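Borrelidin polyketide synthase, type I (Streptomyces parvulus, PDB 6OBT) contains a dehydratase domain that probably removes water from beta-hydroxyacyl intermediates to give alpha,beta-unsaturated ones during assembly of the polyketide borrelidin. Local coordinates at residues F196-R201 and S214-T219. Sequence-based numbering, arbitrary orientation.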
loop_
_atom_site.group_PDB
_atom_site.type_symbol
_atom_site.label_atom_id
_atom_site.label_comp_id
_atom_site.label_asym_id
_atom_site.label_seq_id
_atom_site.Cartn_x
_atom_site.Cartn_y
_atom_site.Cartn_z
ATOM N N PHE A 196 30.309 -8.427 1.553
ATOM C CA PHE A 196 30.111 -9.462 0.548
ATOM C C PHE A 196 31.296 -10.414 0.420
ATOM O O PHE A 196 31.162 -11.448 -0.242
ATOM C CB PHE A 196 29.815 -8.832 -0.827
ATOM C CG PHE A 196 28.397 -8.281 -0.956
ATOM C CD1 PHE A 196 27.432 -8.967 -1.672
ATOM C CD2 PHE A 196 28.057 -7.070 -0.373
ATOM C CE1 PHE A 196 26.130 -8.474 -1.789
ATOM C CE2 PHE A 196 26.745 -6.551 -0.493
ATOM C CZ PHE A 196 25.784 -7.275 -1.194
ATOM N N ARG A 197 32.438 -10.114 1.047
ATOM C CA ARG A 197 33.629 -10.967 0.928
ATOM C C ARG A 197 33.527 -12.102 1.945
ATOM O O ARG A 197 34.227 -12.158 2.964
ATOM C CB ARG A 197 34.912 -10.172 1.120
ATOM C CG ARG A 197 35.120 -9.075 0.068
ATOM C CD ARG A 197 36.539 -8.529 0.051
ATOM N NE ARG A 197 36.916 -7.800 1.263
ATOM C CZ ARG A 197 36.987 -6.474 1.361
ATOM N NH1 ARG A 197 36.686 -5.706 0.319
ATOM N NH2 ARG A 197 37.355 -5.909 2.506
ATOM N N CYS A 198 32.659 -13.046 1.614
ATOM C CA CYS A 198 32.257 -14.091 2.535
ATOM C C CYS A 198 32.909 -15.425 2.244
ATOM O O CYS A 198 32.873 -16.309 3.105
ATOM C CB CYS A 198 30.747 -14.271 2.487
ATOM S SG CYS A 198 29.892 -12.871 3.232
ATOM N N LEU A 199 33.472 -15.607 1.054
ATOM C CA LEU A 199 34.106 -16.879 0.733
ATOM C C LEU A 199 35.363 -17.080 1.578
ATOM O O LEU A 199 36.254 -16.225 1.593
ATOM C CB LEU A 199 34.459 -16.936 -0.754
ATOM C CG LEU A 199 35.305 -18.171 -1.108
ATOM C CD1 LEU A 199 34.575 -19.461 -0.763
ATOM C CD2 LEU A 199 35.682 -18.162 -2.572
ATOM N N ARG A 200 35.447 -18.228 2.259
ATOM C CA ARG A 200 36.584 -18.536 3.124
ATOM C C ARG A 200 37.411 -19.716 2.639
ATOM O O ARG A 200 38.648 -19.646 2.630
ATOM C CB ARG A 200 36.097 -18.809 4.554
ATOM C CG ARG A 200 35.083 -17.809 5.065
ATOM C CD ARG A 200 35.692 -16.422 5.249
ATOM N NE ARG A 200 34.663 -15.444 5.599
ATOM C CZ ARG A 200 34.913 -14.180 5.924
ATOM N NH1 ARG A 200 36.163 -13.733 5.953
ATOM N NH2 ARG A 200 33.914 -13.363 6.236
ATOM N N ARG A 201 36.776 -20.833 2.283
ATOM C CA ARG A 201 37.514 -21.996 1.800
ATOM C C ARG A 201 36.717 -22.653 0.683
ATOM O O ARG A 201 35.493 -22.557 0.650
ATOM C CB ARG A 201 37.789 -23.019 2.926
ATOM C CG ARG A 201 38.101 -22.414 4.295
ATOM C CD ARG A 201 39.079 -23.280 5.077
ATOM N NE ARG A 201 38.518 -24.593 5.369
ATOM C CZ ARG A 201 38.139 -24.992 6.580
ATOM N NH1 ARG A 201 38.270 -24.176 7.617
ATOM N NH2 ARG A 201 37.631 -26.204 6.757
ATOM N N SER A 214 30.890 -17.364 4.877
ATOM C CA SER A 214 30.317 -16.824 6.109
ATOM C C SER A 214 30.407 -15.299 6.164
ATOM O O SER A 214 31.307 -14.691 5.584
ATOM C CB SER A 214 30.980 -17.440 7.345
ATOM O OG SER A 214 32.373 -17.233 7.361
ATOM N N LEU A 215 29.459 -14.694 6.885
ATOM C CA LEU A 215 29.394 -13.241 7.011
ATOM C C LEU A 215 30.494 -12.738 7.949
ATOM O O LEU A 215 30.990 -13.488 8.802
ATOM C CB LEU A 215 28.014 -12.821 7.535
ATOM C CG LEU A 215 26.870 -12.906 6.525
ATOM C CD1 LEU A 215 25.504 -13.000 7.213
ATOM C CD2 LEU A 215 26.940 -11.701 5.597
ATOM N N PRO A 216 30.915 -11.479 7.789
ATOM C CA PRO A 216 31.797 -10.863 8.788
ATOM C C PRO A 216 31.147 -10.885 10.162
ATOM O O PRO A 216 29.922 -10.817 10.293
ATOM C CB PRO A 216 31.964 -9.421 8.285
ATOM C CG PRO A 216 31.426 -9.403 6.901
ATOM C CD PRO A 216 30.453 -10.512 6.777
ATOM N N GLU A 217 31.983 -10.963 11.194
ATOM C CA GLU A 217 31.470 -11.043 12.553
ATOM C C GLU A 217 30.654 -9.800 12.896
ATOM O O GLU A 217 31.005 -8.677 12.519
ATOM C CB GLU A 217 32.625 -11.218 13.540
ATOM C CG GLU A 217 33.729 -12.147 13.042
ATOM C CD GLU A 217 34.634 -12.624 14.159
ATOM O OE1 GLU A 217 34.392 -12.240 15.323
ATOM O OE2 GLU A 217 35.587 -13.381 13.873
ATOM N N GLY A 218 29.538 -10.010 13.593
ATOM C CA GLY A 218 28.694 -8.905 14.001
ATOM C C GLY A 218 27.759 -8.380 12.939
ATOM O O GLY A 218 27.252 -7.262 13.075
ATOM N N THR A 219 27.512 -9.147 11.880
ATOM C CA THR A 219 26.557 -8.750 10.855
ATOM C C THR A 219 25.139 -8.997 11.354
ATOM O O THR A 219 24.774 -10.135 11.659
ATOM C CB THR A 219 26.810 -9.519 9.561
ATOM O OG1 THR A 219 28.077 -9.140 9.020
ATOM C CG2 THR A 219 25.714 -9.218 8.539
#
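S214 is held to 196-201 twice over, by a backbone bond to C198 and by the side chain of R200. The amide N of S214 gives a hydrogen bond of 2.9 Å to O of C198. Its carbonyl then serves the arginine: NH2 of R200 lies 3.0 Å from O of S214, with an N-H...O angle of 159°. That oxygen sits at the edge of the guanidinium, in its plane, whereas the NH2 donor stands well above the carbonyl plane of S214. NE of R200 adds two weak bonds, each 3.4 Å long, one to O and one to OG of S214. The bend at chi2 of R200 (-67°) turns the chain to run alongside S214, CG of R200 passing 3.6 Å from OG of S214. O of R197 lies off one face of the guanidinium, toward its rim.

The strands 199-205 and 208-214 form an antiparallel hairpin, and the contact closes its open end, where one strand begins and the other runs out toward helix 228-236. Next to it, R200 and R201 both face E212 in a classic beta bulge; R201 also makes a salt bridge to E212. Past S214 the chain parts from the strand 199-205, though L215 still has a backbone bond with T269, and enters a type II turn, P216 to T219, with G218 at positive phi.

The apolar part belongs to C198. SG of C198 packs 3.8 Å from CA of L215 and 4.0 Å from CD2 of the same leucine. CD of P216 is a little farther from SG of C198, at 4.3 Å. C198 is buried, and its side chain also touches A233 of helix 228-236; L230 of the same helix meets L215.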